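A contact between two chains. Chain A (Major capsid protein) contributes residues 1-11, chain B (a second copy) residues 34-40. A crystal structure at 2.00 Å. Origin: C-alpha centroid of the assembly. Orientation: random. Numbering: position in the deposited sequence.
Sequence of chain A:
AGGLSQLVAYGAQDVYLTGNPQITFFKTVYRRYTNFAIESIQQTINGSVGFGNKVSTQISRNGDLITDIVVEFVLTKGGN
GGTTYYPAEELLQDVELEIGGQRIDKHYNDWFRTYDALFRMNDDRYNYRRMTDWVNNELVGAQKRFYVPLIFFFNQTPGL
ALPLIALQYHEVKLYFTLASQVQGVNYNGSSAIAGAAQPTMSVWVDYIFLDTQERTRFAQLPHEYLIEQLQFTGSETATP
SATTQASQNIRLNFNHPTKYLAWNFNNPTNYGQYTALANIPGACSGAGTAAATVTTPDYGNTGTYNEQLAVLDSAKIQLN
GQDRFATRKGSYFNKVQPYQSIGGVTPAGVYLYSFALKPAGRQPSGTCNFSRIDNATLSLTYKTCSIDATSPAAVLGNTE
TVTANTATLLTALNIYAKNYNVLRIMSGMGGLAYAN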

# COMPACT_ATOMS: atom_id res chain seq x y z
N ALA A 1 -28.76 20.26 16.86
CA ALA A 1 -27.93 19.11 17.22
C ALA A 1 -27.28 18.51 15.98
O ALA A 1 -27.56 18.92 14.86
CB ALA A 1 -28.75 18.06 17.94
N GLY A 2 -26.40 17.54 16.20
CA GLY A 2 -25.75 16.85 15.10
C GLY A 2 -24.67 17.67 14.44
O GLY A 2 -23.91 18.37 15.11
N GLY A 3 -24.60 17.60 13.11
CA GLY A 3 -23.55 18.31 12.39
C GLY A 3 -23.74 19.81 12.36
O GLY A 3 -22.76 20.56 12.33
N LEU A 4 -24.99 20.27 12.36
CA LEU A 4 -25.25 21.71 12.31
C LEU A 4 -24.73 22.43 13.54
O LEU A 4 -24.27 23.57 13.43
CB LEU A 4 -26.75 21.96 12.15
CG LEU A 4 -27.21 23.23 11.43
CD1 LEU A 4 -27.22 24.43 12.37
CD2 LEU A 4 -26.33 23.49 10.23
N SER A 5 -24.77 21.79 14.71
CA SER A 5 -24.24 22.44 15.91
C SER A 5 -22.72 22.54 15.89
O SER A 5 -22.16 23.40 16.58
CB SER A 5 -24.68 21.68 17.16
OG SER A 5 -24.29 22.39 18.32
N GLN A 6 -22.04 21.70 15.12
CA GLN A 6 -20.58 21.79 15.02
C GLN A 6 -20.16 22.97 14.15
O GLN A 6 -19.10 23.56 14.39
CB GLN A 6 -20.01 20.48 14.47
CG GLN A 6 -18.49 20.49 14.31
CD GLN A 6 -17.95 19.16 13.83
OE1 GLN A 6 -18.29 18.10 14.36
NE2 GLN A 6 -17.09 19.20 12.82
N LEU A 7 -20.98 23.33 13.16
CA LEU A 7 -20.67 24.50 12.34
C LEU A 7 -20.67 25.77 13.17
O LEU A 7 -19.83 26.65 12.97
CB LEU A 7 -21.68 24.61 11.19
CG LEU A 7 -21.48 23.66 10.01
CD1 LEU A 7 -22.54 23.89 8.95
CD2 LEU A 7 -20.08 23.84 9.44
N VAL A 8 -21.61 25.88 14.12
CA VAL A 8 -21.66 27.07 14.96
C VAL A 8 -20.49 27.13 15.93
O VAL A 8 -20.11 28.22 16.37
CB VAL A 8 -23.01 27.13 15.72
CG1 VAL A 8 -23.23 28.51 16.31
CG2 VAL A 8 -24.15 26.75 14.79
N ALA A 9 -19.90 25.98 16.28
CA ALA A 9 -18.70 25.95 17.11
C ALA A 9 -17.54 26.49 16.28
O ALA A 9 -16.68 25.75 15.79
CB ALA A 9 -18.42 24.54 17.62
N TYR A 10 -17.52 27.81 16.13
CA TYR A 10 -16.56 28.51 15.29
C TYR A 10 -15.80 29.52 16.14
O TYR A 10 -16.41 30.28 16.89
CB TYR A 10 -17.27 29.20 14.12
CG TYR A 10 -16.41 29.43 12.91
CD1 TYR A 10 -16.16 28.40 12.00
CD2 TYR A 10 -15.84 30.67 12.65
CE1 TYR A 10 -15.38 28.60 10.89
CE2 TYR A 10 -15.05 30.88 11.54
CZ TYR A 10 -14.82 29.84 10.66
OH TYR A 10 -14.04 30.05 9.55
N GLY A 11 -14.48 29.52 16.01
CA GLY A 11 -13.66 30.40 16.82
C GLY A 11 -12.60 31.17 16.06
O GLY A 11 -12.55 31.12 14.83
N THR B 34 -13.61 25.48 2.61
CA THR B 34 -14.89 25.93 3.12
C THR B 34 -15.27 25.12 4.35
O THR B 34 -15.11 23.90 4.39
CB THR B 34 -15.98 25.78 2.05
OG1 THR B 34 -16.02 24.43 1.59
CG2 THR B 34 -15.70 26.70 0.88
N ASN B 35 -15.77 25.82 5.37
CA ASN B 35 -16.17 25.15 6.60
C ASN B 35 -17.33 24.20 6.35
O ASN B 35 -18.25 24.51 5.59
CB ASN B 35 -16.55 26.19 7.66
CG ASN B 35 -16.82 25.57 9.01
OD1 ASN B 35 -16.30 24.50 9.33
ND2 ASN B 35 -17.63 26.24 9.82
N PHE B 36 -17.27 23.03 6.98
CA PHE B 36 -18.31 22.01 6.81
C PHE B 36 -18.34 21.12 8.04
O PHE B 36 -17.52 21.27 8.96
CB PHE B 36 -18.08 21.19 5.53
CG PHE B 36 -16.88 20.28 5.61
CD1 PHE B 36 -15.62 20.76 5.30
CD2 PHE B 36 -17.02 18.96 5.99
CE1 PHE B 36 -14.51 19.93 5.37
CE2 PHE B 36 -15.92 18.12 6.06
CZ PHE B 36 -14.67 18.61 5.75
N ALA B 37 -19.29 20.19 8.05
CA ALA B 37 -19.39 19.19 9.11
C ALA B 37 -20.03 17.94 8.53
O ALA B 37 -20.85 18.01 7.61
CB ALA B 37 -20.22 19.70 10.29
N ILE B 38 -19.64 16.79 9.07
CA ILE B 38 -20.08 15.49 8.58
C ILE B 38 -20.90 14.80 9.67
O ILE B 38 -20.59 14.93 10.86
CB ILE B 38 -18.89 14.60 8.16
CG1 ILE B 38 -17.91 15.39 7.30
CG2 ILE B 38 -19.37 13.37 7.40
CD1 ILE B 38 -16.63 14.65 7.01
N GLU B 39 -21.93 14.07 9.26
CA GLU B 39 -22.74 13.29 10.19
C GLU B 39 -23.34 12.10 9.47
O GLU B 39 -23.96 12.25 8.42
CB GLU B 39 -23.85 14.13 10.81
CG GLU B 39 -24.70 13.35 11.80
CD GLU B 39 -25.86 14.15 12.34
OE1 GLU B 39 -26.03 15.32 11.93
OE2 GLU B 39 -26.62 13.61 13.17
N SER B 40 -23.17 10.91 10.05
CA SER B 40 -23.78 9.69 9.54
C SER B 40 -25.16 9.54 10.16
O SER B 40 -25.28 9.50 11.39
CB SER B 40 -22.91 8.48 9.85
OG SER B 40 -23.41 7.31 9.21
O HOH W 1 -17.22 16.93 10.91
O HOH W 2 -16.95 22.36 11.60

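Where a short helix packs against the strand of a neighbouring subunit, a single direct hydrogen bond can be combined with van der Waals packing and bridging water, and this capsid protein contact illustrates the principle. Helix and strand run nearly antiparallel, at 157°, their axes approaching to 7.4 Å at the closest point.

One direct hydrogen bond joins the stretches: Gly A3 N donates to Glu B39 OE1 at 2.9 Å, with an N-H...acceptor angle of 153°. The extended Glu B39 side chain, t at chi1 and chi2, thus engages the backbone amide of Gly A3. The same oxygen lies 3.5 Å from Gly A2 CA, and a CB on Gly A2 would fall 2.5 Å from Glu B39 OE1, a clash; its positive phi also favours glycine.

Van der Waals packing includes Ala B37, whose CB points toward the helix and reaches Gly A3 O at 3.4 Å; with Leu A7 CG, at 4.2 Å, it forms an apolar side-chain pair. Leu A7 CD2 also approaches Phe B36 C and Asn B35 ND2, each at 3.5 Å. Asn B35 ND2 meets Tyr A10 CD1 at 3.4 Å, obliquely to the ring.

Water extends the polar reach of Gln A6. Its NE2 donates to water 1 at 3.0 Å, which also accepts from Ile B38 N at 3.0 Å, linking side chain to strand backbone.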